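Local coordinates for RabGDI protein (Plasmodium falciparum 3D7, PDB 3P1W) that probably acts as a Rab GDP-dissociation inhibitor, keeping Rab GTPases in their GDP-bound form as related GDI proteins do, at residues A[276-281]-A[294-299]. Sequence-based numbering, arbitrary orientation.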
loop_
_atom_site.group_PDB
_atom_site.type_symbol
_atom_site.label_atom_id
_atom_site.label_comp_id
_atom_site.label_asym_id
_atom_site.label_seq_id
_atom_site.Cartn_x
_atom_site.Cartn_y
_atom_site.Cartn_z
ATOM N N ASN A 276 -14.174 -3.871 -21.043
ATOM C CA ASN A 276 -15.092 -3.167 -21.948
ATOM C C ASN A 276 -16.568 -3.487 -21.720
ATOM O O ASN A 276 -17.374 -3.487 -22.676
ATOM C CB ASN A 276 -14.726 -3.455 -23.407
ATOM C CG ASN A 276 -13.308 -3.079 -23.728
ATOM O OD1 ASN A 276 -12.925 -1.900 -23.643
ATOM N ND2 ASN A 276 -12.510 -4.075 -24.098
ATOM N N LYS A 277 -16.923 -3.748 -20.462
ATOM C CA LYS A 277 -18.298 -4.103 -20.083
ATOM C C LYS A 277 -18.937 -2.994 -19.270
ATOM O O LYS A 277 -18.637 -2.834 -18.081
ATOM C CB LYS A 277 -18.308 -5.401 -19.280
ATOM C CG LYS A 277 -18.041 -6.649 -20.108
ATOM C CD LYS A 277 -19.124 -6.885 -21.160
ATOM C CE LYS A 277 -18.939 -8.219 -21.857
ATOM N NZ LYS A 277 -19.591 -8.199 -23.183
ATOM N N ASN A 278 -19.793 -2.210 -19.919
ATOM C CA ASN A 278 -20.362 -1.017 -19.298
ATOM C C ASN A 278 -21.686 -1.256 -18.558
ATOM O O ASN A 278 -22.763 -1.300 -19.152
ATOM C CB ASN A 278 -20.532 0.101 -20.327
ATOM C CG ASN A 278 -20.740 1.467 -19.672
ATOM O OD1 ASN A 278 -20.144 1.779 -18.618
ATOM N ND2 ASN A 278 -21.577 2.289 -20.289
ATOM N N VAL A 279 -21.580 -1.383 -17.249
ATOM C CA VAL A 279 -22.731 -1.535 -16.384
ATOM C C VAL A 279 -23.481 -0.212 -16.332
ATOM O O VAL A 279 -22.869 0.850 -16.168
ATOM C CB VAL A 279 -22.268 -1.982 -14.990
ATOM C CG1 VAL A 279 -23.433 -2.105 -14.028
ATOM C CG2 VAL A 279 -21.534 -3.299 -15.118
ATOM N N VAL A 280 -24.790 -0.264 -16.543
ATOM C CA VAL A 280 -25.614 0.943 -16.495
ATOM C C VAL A 280 -26.685 0.908 -15.397
ATOM O O VAL A 280 -27.398 1.913 -15.220
ATOM C CB VAL A 280 -26.261 1.268 -17.874
ATOM C CG1 VAL A 280 -25.170 1.327 -18.964
ATOM C CG2 VAL A 280 -27.382 0.276 -18.244
ATOM N N ASP A 281 -26.793 -0.213 -14.663
ATOM C CA ASP A 281 -27.756 -0.336 -13.561
ATOM C C ASP A 281 -27.544 -1.535 -12.619
ATOM O O ASP A 281 -27.041 -2.604 -13.023
ATOM C CB ASP A 281 -29.176 -0.394 -14.111
ATOM C CG ASP A 281 -29.685 0.963 -14.568
ATOM O OD1 ASP A 281 -29.498 1.960 -13.813
ATOM O OD2 ASP A 281 -30.257 1.021 -15.683
ATOM N N LYS A 294 -27.177 -4.860 -14.999
ATOM C CA LYS A 294 -27.503 -4.721 -16.422
ATOM C C LYS A 294 -26.454 -3.866 -17.099
ATOM O O LYS A 294 -25.875 -2.981 -16.462
ATOM C CB LYS A 294 -28.852 -4.030 -16.626
ATOM C CG LYS A 294 -30.066 -4.774 -16.130
ATOM C CD LYS A 294 -31.344 -3.941 -16.318
ATOM C CE LYS A 294 -31.643 -3.656 -17.803
ATOM N NZ LYS A 294 -33.082 -3.306 -18.045
ATOM N N SER A 295 -26.257 -4.082 -18.400
ATOM C CA SER A 295 -25.272 -3.308 -19.167
ATOM C C SER A 295 -25.953 -2.426 -20.221
ATOM O O SER A 295 -27.158 -2.490 -20.401
ATOM C CB SER A 295 -24.266 -4.243 -19.840
ATOM O OG SER A 295 -24.809 -4.826 -21.013
ATOM N N SER A 296 -25.165 -1.593 -20.905
ATOM C CA SER A 296 -25.672 -0.752 -22.005
ATOM C C SER A 296 -25.903 -1.563 -23.277
ATOM O O SER A 296 -26.582 -1.108 -24.196
ATOM C CB SER A 296 -24.696 0.405 -22.292
ATOM O OG SER A 296 -23.345 -0.037 -22.256
ATOM N N ASP A 297 -25.330 -2.765 -23.316
ATOM C CA ASP A 297 -25.450 -3.672 -24.448
ATOM C C ASP A 297 -26.516 -4.742 -24.194
ATOM O O ASP A 297 -26.507 -5.810 -24.828
ATOM C CB ASP A 297 -24.084 -4.313 -24.738
ATOM C CG ASP A 297 -23.048 -3.293 -25.163
ATOM O OD1 ASP A 297 -23.383 -2.422 -25.993
ATOM O OD2 ASP A 297 -21.906 -3.349 -24.674
ATOM N N GLY A 298 -27.450 -4.448 -23.291
ATOM C CA GLY A 298 -28.605 -5.320 -23.058
ATOM C C GLY A 298 -28.249 -6.678 -22.478
ATOM O O GLY A 298 -28.910 -7.681 -22.782
ATOM N N GLU A 299 -27.181 -6.723 -21.673
ATOM C CA GLU A 299 -26.810 -7.937 -20.958
ATOM C C GLU A 299 -27.366 -7.847 -19.549
ATOM O O GLU A 299 -27.383 -6.773 -18.959
ATOM C CB GLU A 299 -25.294 -8.108 -20.908
ATOM C CG GLU A 299 -24.633 -8.166 -22.281
ATOM C CD GLU A 299 -23.201 -7.662 -22.266
ATOM O OE1 GLU A 299 -22.314 -8.437 -22.678
ATOM O OE2 GLU A 299 -22.967 -6.499 -21.845
#
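K277 reaches E299 with its ammonium group: NZ lies 2.8 Å from OE1, on the syn side of that oxygen, in a salt bridge where the two side chains cross at about a right angle. The lysine chain bends at chi2 (-63°), which brings CD within 3.9 Å of both E299 OE1 and OE2. S295 OG grips the other oxygen, donating to E299 OE2 on its anti side at 2.6 Å. That hydroxyl also accepts from the backbone N of D297, making an ST turn, and of E299, so it gathers the type I turn S295–G298 and the residue after it.

On the other flank, N278 O takes the S296 N-H almost in line with its C=O, N to O 3.0 Å, and S296 OG adds a weak bond to the same oxygen. The N278 side chain, its CG anti to the backbone N (chi1 -164°), lies alongside that hydroxyl, with CB 3.4 Å and ND2 3.5 Å from S296 OG. V280 CG1 presses on S296 CB at a tight 3.5 Å, and CG2 rests on the S295 carbonyl.

Further along, V280 and D281 both face K294 in a classic beta bulge. K294 O accepts firmly from V280 N (2.9 Å) and weakly from D281 N, and K294 N returns a bond to D281 O.

This surface contact pairs the start of strand 279-284 with the end of strand 290-295, the two arms of a beta hairpin. Strand 290-295 also pairs antiparallel with strand 300-303, which runs parallel to strand 20-26, while the backbone of K277 bonds to D50, just past strand 46-49.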